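Local coordinates for protein serpin-ZX (Arabidopsis thaliana, PDB 3LE2) that inhibits the cysteine protease metacaspase-9 through cleavage of its reactive center loop and covalent binding, and limits the activity of the cell-death-promoting protease RD21A, at residues R6-A20 and L371-I385. Sequence-based numbering, arbitrary orientation. Where two conformers were deposited one is given.
Sequences RESISLQNQVSMNLA and LLVVTENITGVVLFI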
loop_
_atom_site.group_PDB
_atom_site.type_symbol
_atom_site.label_atom_id
_atom_site.label_comp_id
_atom_site.label_asym_id
_atom_site.label_seq_id
_atom_site.Cartn_x
_atom_site.Cartn_y
_atom_site.Cartn_z
ATOM N N ARG A 6 -4.409 5.038 17.822
ATOM C CA ARG A 6 -4.458 6.169 16.907
ATOM C C ARG A 6 -3.078 6.760 16.667
ATOM O O ARG A 6 -2.748 7.115 15.541
ATOM C CB ARG A 6 -5.377 7.263 17.433
ATOM C CG ARG A 6 -6.828 6.856 17.557
ATOM C CD ARG A 6 -7.520 6.832 16.211
ATOM N NE ARG A 6 -8.978 6.806 16.344
ATOM C CZ ARG A 6 -9.819 6.745 15.317
ATOM N NH1 ARG A 6 -9.347 6.695 14.070
ATOM N NH2 ARG A 6 -11.133 6.726 15.532
ATOM N N GLU A 7 -2.279 6.897 17.723
ATOM C CA GLU A 7 -0.963 7.501 17.560
ATOM C C GLU A 7 0.004 6.524 16.919
ATOM O O GLU A 7 0.846 6.930 16.117
ATOM C CB GLU A 7 -0.397 8.135 18.857
ATOM C CG GLU A 7 -0.754 7.448 20.168
ATOM C CD GLU A 7 -0.378 8.274 21.421
ATOM O OE1 GLU A 7 0.006 9.461 21.295
ATOM O OE2 GLU A 7 -0.473 7.728 22.545
ATOM N N SER A 8 -0.140 5.239 17.252
ATOM C CA SER A 8 0.620 4.170 16.589
ATOM C C SER A 8 0.435 4.242 15.078
ATOM O O SER A 8 1.403 4.298 14.322
ATOM C CB SER A 8 0.185 2.792 17.099
ATOM O OG SER A 8 0.838 2.451 18.312
ATOM N N ILE A 9 -0.824 4.253 14.652
ATOM C CA ILE A 9 -1.172 4.334 13.240
ATOM C C ILE A 9 -0.633 5.606 12.615
ATOM O O ILE A 9 -0.137 5.594 11.488
ATOM C CB ILE A 9 -2.693 4.302 13.040
ATOM C CG1 ILE A 9 -3.254 2.955 13.487
ATOM C CG2 ILE A 9 -3.058 4.588 11.584
ATOM C CD1 ILE A 9 -4.756 2.864 13.359
ATOM N N SER A 10 -0.729 6.706 13.347
ATOM C CA SER A 10 -0.240 7.980 12.844
ATOM C C SER A 10 1.284 7.959 12.690
ATOM O O SER A 10 1.819 8.428 11.686
ATOM C CB SER A 10 -0.686 9.135 13.745
ATOM O OG SER A 10 -0.439 10.389 13.128
ATOM N N LEU A 11 1.988 7.413 13.676
ATOM C CA LEU A 11 3.433 7.246 13.540
ATOM C C LEU A 11 3.803 6.295 12.390
ATOM O O LEU A 11 4.686 6.605 11.595
ATOM C CB LEU A 11 4.047 6.770 14.856
ATOM C CG LEU A 11 3.875 7.757 16.017
ATOM C CD1 LEU A 11 4.263 7.118 17.331
ATOM C CD2 LEU A 11 4.684 9.022 15.779
ATOM N N GLN A 12 3.117 5.152 12.298
ATOM C CA GLN A 12 3.375 4.181 11.230
ATOM C C GLN A 12 3.253 4.795 9.850
ATOM O O GLN A 12 4.088 4.549 8.982
ATOM C CB GLN A 12 2.420 2.993 11.304
ATOM C CG GLN A 12 2.725 1.982 12.370
ATOM C CD GLN A 12 2.119 0.623 12.047
ATOM O OE1 GLN A 12 2.497 -0.398 12.634
ATOM N NE2 GLN A 12 1.185 0.605 11.097
ATOM N N ASN A 13 2.202 5.576 9.640
ATOM C CA ASN A 13 1.946 6.123 8.316
ATOM C C ASN A 13 3.045 7.074 7.874
ATOM O O ASN A 13 3.339 7.174 6.684
ATOM C CB ASN A 13 0.578 6.808 8.257
ATOM C CG ASN A 13 -0.576 5.830 8.428
ATOM O OD1 ASN A 13 -0.422 4.623 8.242
ATOM N ND2 ASN A 13 -1.740 6.350 8.787
ATOM N N GLN A 14 3.648 7.780 8.833
ATOM C CA GLN A 14 4.764 8.677 8.525
ATOM C C GLN A 14 5.987 7.878 8.089
ATOM O O GLN A 14 6.628 8.189 7.088
ATOM C CB GLN A 14 5.131 9.562 9.723
ATOM C CG GLN A 14 6.511 10.210 9.580
ATOM C CD GLN A 14 6.844 11.207 10.685
ATOM O OE1 GLN A 14 6.253 11.183 11.766
ATOM N NE2 GLN A 14 7.803 12.086 10.416
ATOM N N VAL A 15 6.322 6.862 8.871
ATOM C CA VAL A 15 7.413 5.958 8.525
ATOM C C VAL A 15 7.139 5.325 7.158
ATOM O O VAL A 15 8.047 5.157 6.335
ATOM C CB VAL A 15 7.519 4.838 9.582
ATOM C CG1 VAL A 15 8.444 3.735 9.119
ATOM C CG2 VAL A 15 7.968 5.424 10.943
ATOM N N SER A 16 5.874 4.993 6.911
ATOM C CA SER A 16 5.478 4.413 5.626
ATOM C C SER A 16 5.781 5.349 4.444
ATOM O O SER A 16 6.186 4.899 3.376
ATOM C CB SER A 16 3.994 4.011 5.647
ATOM O OG SER A 16 3.781 2.824 6.400
ATOM N N MET A 17 5.584 6.650 4.629
ATOM C CA MET A 17 5.910 7.604 3.566
ATOM C C MET A 17 7.409 7.638 3.307
ATOM O O MET A 17 7.852 7.782 2.168
ATOM C CB MET A 17 5.410 9.008 3.903
ATOM C CG MET A 17 3.896 9.126 4.001
ATOM S SD MET A 17 3.022 8.562 2.531
ATOM C CE MET A 17 3.578 9.710 1.304
ATOM N N ASN A 18 8.201 7.508 4.364
ATOM C CA ASN A 18 9.643 7.456 4.182
ATOM C C ASN A 18 10.049 6.147 3.483
ATOM O O ASN A 18 10.913 6.130 2.613
ATOM C CB ASN A 18 10.364 7.628 5.527
ATOM C CG ASN A 18 11.844 7.916 5.362
ATOM O OD1 ASN A 18 12.290 8.403 4.318
ATOM N ND2 ASN A 18 12.615 7.609 6.386
ATOM N N LEU A 19 9.411 5.048 3.865
ATOM C CA LEU A 19 9.585 3.793 3.144
ATOM C C LEU A 19 9.274 4.015 1.660
ATOM O O LEU A 19 10.071 3.648 0.796
ATOM C CB LEU A 19 8.711 2.684 3.749
ATOM C CG LEU A 19 8.642 1.356 2.975
ATOM C CD1 LEU A 19 10.012 0.767 2.796
ATOM C CD2 LEU A 19 7.718 0.359 3.671
ATOM N N ALA A 20 8.143 4.649 1.361
ATOM C CA ALA A 20 7.804 4.946 -0.036
ATOM C C ALA A 20 8.895 5.766 -0.727
ATOM O O ALA A 20 9.190 5.559 -1.900
ATOM C CB ALA A 20 6.461 5.654 -0.130
ATOM N N LEU A 371 1.636 12.052 -6.048
ATOM C CA LEU A 371 1.621 10.919 -5.140
ATOM C C LEU A 371 0.217 10.394 -5.008
ATOM O O LEU A 371 -0.750 11.096 -5.295
ATOM C CB LEU A 371 2.123 11.300 -3.749
ATOM C CG LEU A 371 3.625 11.492 -3.600
ATOM C CD1 LEU A 371 3.941 11.975 -2.200
ATOM C CD2 LEU A 371 4.359 10.182 -3.924
ATOM N N LEU A 372 0.120 9.137 -4.582
ATOM C CA LEU A 372 -1.146 8.449 -4.385
ATOM C C LEU A 372 -1.158 7.814 -3.013
ATOM O O LEU A 372 -0.155 7.241 -2.581
ATOM C CB LEU A 372 -1.307 7.317 -5.404
ATOM C CG LEU A 372 -1.590 7.636 -6.865
ATOM C CD1 LEU A 372 -1.743 6.328 -7.629
ATOM C CD2 LEU A 372 -2.837 8.488 -6.972
ATOM N N VAL A 373 -2.304 7.888 -2.343
ATOM C CA VAL A 373 -2.497 7.199 -1.069
ATOM C C VAL A 373 -3.928 6.637 -0.986
ATOM O O VAL A 373 -4.896 7.337 -1.270
ATOM C CB VAL A 373 -2.212 8.131 0.145
ATOM C CG1 VAL A 373 -2.522 7.425 1.461
ATOM C CG2 VAL A 373 -0.761 8.614 0.124
ATOM N N VAL A 374 -4.054 5.363 -0.635
ATOM C CA VAL A 374 -5.366 4.762 -0.450
ATOM C C VAL A 374 -5.492 4.419 1.017
ATOM O O VAL A 374 -4.666 3.698 1.560
ATOM C CB VAL A 374 -5.585 3.486 -1.304
ATOM C CG1 VAL A 374 -6.877 2.775 -0.878
ATOM C CG2 VAL A 374 -5.624 3.820 -2.798
ATOM N N THR A 375 -6.520 4.958 1.663
ATOM C CA THR A 375 -6.676 4.764 3.089
ATOM C C THR A 375 -8.078 4.347 3.436
ATOM O O THR A 375 -9.040 4.633 2.716
ATOM C CB THR A 375 -6.458 6.064 3.861
ATOM O OG1 THR A 375 -7.551 6.941 3.581
ATOM C CG2 THR A 375 -5.170 6.732 3.439
ATOM N N GLU A 376 -8.181 3.688 4.578
ATOM C CA GLU A 376 -9.463 3.386 5.147
ATOM C C GLU A 376 -9.661 4.484 6.193
ATOM O O GLU A 376 -8.863 4.630 7.129
ATOM C CB GLU A 376 -9.459 1.964 5.720
ATOM C CG GLU A 376 -10.843 1.413 6.036
ATOM C CD GLU A 376 -11.495 2.145 7.204
ATOM O OE1 GLU A 376 -10.911 2.101 8.308
ATOM O OE2 GLU A 376 -12.566 2.773 7.014
ATOM N N ASN A 377 -10.701 5.286 5.994
ATOM C CA ASN A 377 -10.906 6.510 6.775
ATOM C C ASN A 377 -11.321 6.319 8.244
ATOM O O ASN A 377 -10.993 7.151 9.082
ATOM C CB ASN A 377 -11.878 7.458 6.048
ATOM C CG ASN A 377 -11.297 8.010 4.717
ATOM O OD1 ASN A 377 -10.215 8.614 4.690
ATOM N ND2 ASN A 377 -12.033 7.814 3.618
ATOM N N ILE A 378 -12.028 5.238 8.565
ATOM C CA ILE A 378 -12.442 5.005 9.952
ATOM C C ILE A 378 -11.245 4.745 10.867
ATOM O O ILE A 378 -11.138 5.320 11.958
ATOM C CB ILE A 378 -13.396 3.797 10.104
ATOM C CG1 ILE A 378 -14.601 3.891 9.157
ATOM C CG2 ILE A 378 -13.798 3.625 11.570
ATOM C CD1 ILE A 378 -15.317 5.204 9.169
ATOM N N THR A 379 -10.343 3.875 10.424
ATOM C CA THR A 379 -9.180 3.520 11.229
ATOM C C THR A 379 -7.976 4.396 10.908
ATOM O O THR A 379 -7.000 4.414 11.659
ATOM C CB THR A 379 -8.760 2.068 10.969
ATOM O OG1 THR A 379 -8.385 1.942 9.598
ATOM C CG2 THR A 379 -9.907 1.115 11.257
ATOM N N GLY A 380 -8.029 5.099 9.781
ATOM C CA GLY A 380 -6.863 5.819 9.291
ATOM C C GLY A 380 -5.751 4.927 8.739
ATOM O O GLY A 380 -4.692 5.418 8.375
ATOM N N VAL A 381 -5.977 3.617 8.674
ATOM C CA VAL A 381 -4.977 2.701 8.125
ATOM C C VAL A 381 -4.757 2.933 6.610
ATOM O O VAL A 381 -5.708 3.127 5.851
ATOM C CB VAL A 381 -5.359 1.220 8.417
ATOM C CG1 VAL A 381 -4.556 0.233 7.541
ATOM C CG2 VAL A 381 -5.181 0.898 9.906
ATOM N N VAL A 382 -3.496 2.922 6.180
ATOM C CA VAL A 382 -3.158 3.132 4.765
ATOM C C VAL A 382 -2.972 1.807 4.014
ATOM O O VAL A 382 -2.085 1.033 4.357
ATOM C CB VAL A 382 -1.862 3.972 4.651
ATOM C CG1 VAL A 382 -1.368 4.071 3.194
ATOM C CG2 VAL A 382 -2.076 5.353 5.294
ATOM N N LEU A 383 -3.801 1.544 3.000
ATOM C CA LEU A 383 -3.647 0.332 2.172
ATOM C C LEU A 383 -2.533 0.427 1.144
ATOM O O LEU A 383 -1.820 -0.544 0.916
ATOM C CB LEU A 383 -4.936 -0.014 1.421
ATOM C CG LEU A 383 -6.041 -0.655 2.243
ATOM C CD1 LEU A 383 -6.656 0.411 3.170
ATOM C CD2 LEU A 383 -7.085 -1.243 1.316
ATOM N N PHE A 384 -2.419 1.581 0.491
ATOM C CA PHE A 384 -1.467 1.743 -0.611
ATOM C C PHE A 384 -0.844 3.119 -0.582
ATOM O O PHE A 384 -1.522 4.102 -0.282
ATOM C CB PHE A 384 -2.161 1.602 -1.980
ATOM C CG PHE A 384 -2.696 0.227 -2.273
ATOM C CD1 PHE A 384 -1.832 -0.830 -2.530
ATOM C CD2 PHE A 384 -4.068 0.001 -2.337
ATOM C CE1 PHE A 384 -2.326 -2.096 -2.825
ATOM C CE2 PHE A 384 -4.566 -1.262 -2.624
ATOM C CZ PHE A 384 -3.692 -2.314 -2.866
ATOM N N ILE A 385 0.442 3.177 -0.911
ATOM C CA ILE A 385 1.119 4.420 -1.262
ATOM C C ILE A 385 1.765 4.217 -2.633
ATOM O O ILE A 385 2.276 3.139 -2.931
ATOM C CB ILE A 385 2.219 4.790 -0.244
ATOM C CG1 ILE A 385 1.639 4.883 1.164
ATOM C CG2 ILE A 385 2.928 6.102 -0.644
ATOM C CD1 ILE A 385 2.681 5.110 2.243
HETATM O O HOH W 1 -1.209 1.969 8.511
#
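Helix-on-hairpin packing joins the N-terminal helix of the serpin fold to its C-terminal beta hairpin, strands 370-376 and 382-388. Helix 6-20 runs nearly parallel to strand 382-385, with axes 9.8 Å apart at 20°. The contact is mixed at the turn, with two hydrogen bonds around Ile9, and apolar farther along.

At the turn, Arg6 bends at chi2 (-77°), and Arg6 NH1 donates a hydrogen bond to Ile378 O (3.1 Å), which sits at the guanidinium edge, somewhat out of its plane. Ile9 sets CD1 against Thr379 O and Val381 CG2, and its CG2 rests near Gly380 O. The side chains of Ile9 and Val381 cross at about a right angle. Asn13 ND2 donates to Gly380 O at 3.1 Å, tilted 26° from the carbonyl plane. Asn13 OD1 accepts from a water 2.8 Å away, which also takes a weak bond from Val382 N, while Val382 CG2 packs against the amide carbon. The turn has its own bracing. Glu376 OE1 accepts from both N and OG1 of Thr379, and Thr379 OG1 accepts from Val381 N in an ST turn.

Ile385 carries the apolar half. Ile385 CD1 meets Met17 SD at 3.5 Å and also touches Ser16 CB. Ile385 CG2 lies 3.6 Å from Ala20 CB. Met17 is bent at chi2 and chi3, and Met17 CE meets Leu371 CD1 tip to tip at 4.2 Å.

Pro37 of helix 37-49 touches Ser16, Val382 and Ile385, and Phe35 of strand 33-35 adjoins Ala20 and Ile385. Strand 33-35 pairs with strand 382-388, and strand 236-243 pairs with strand 370-376.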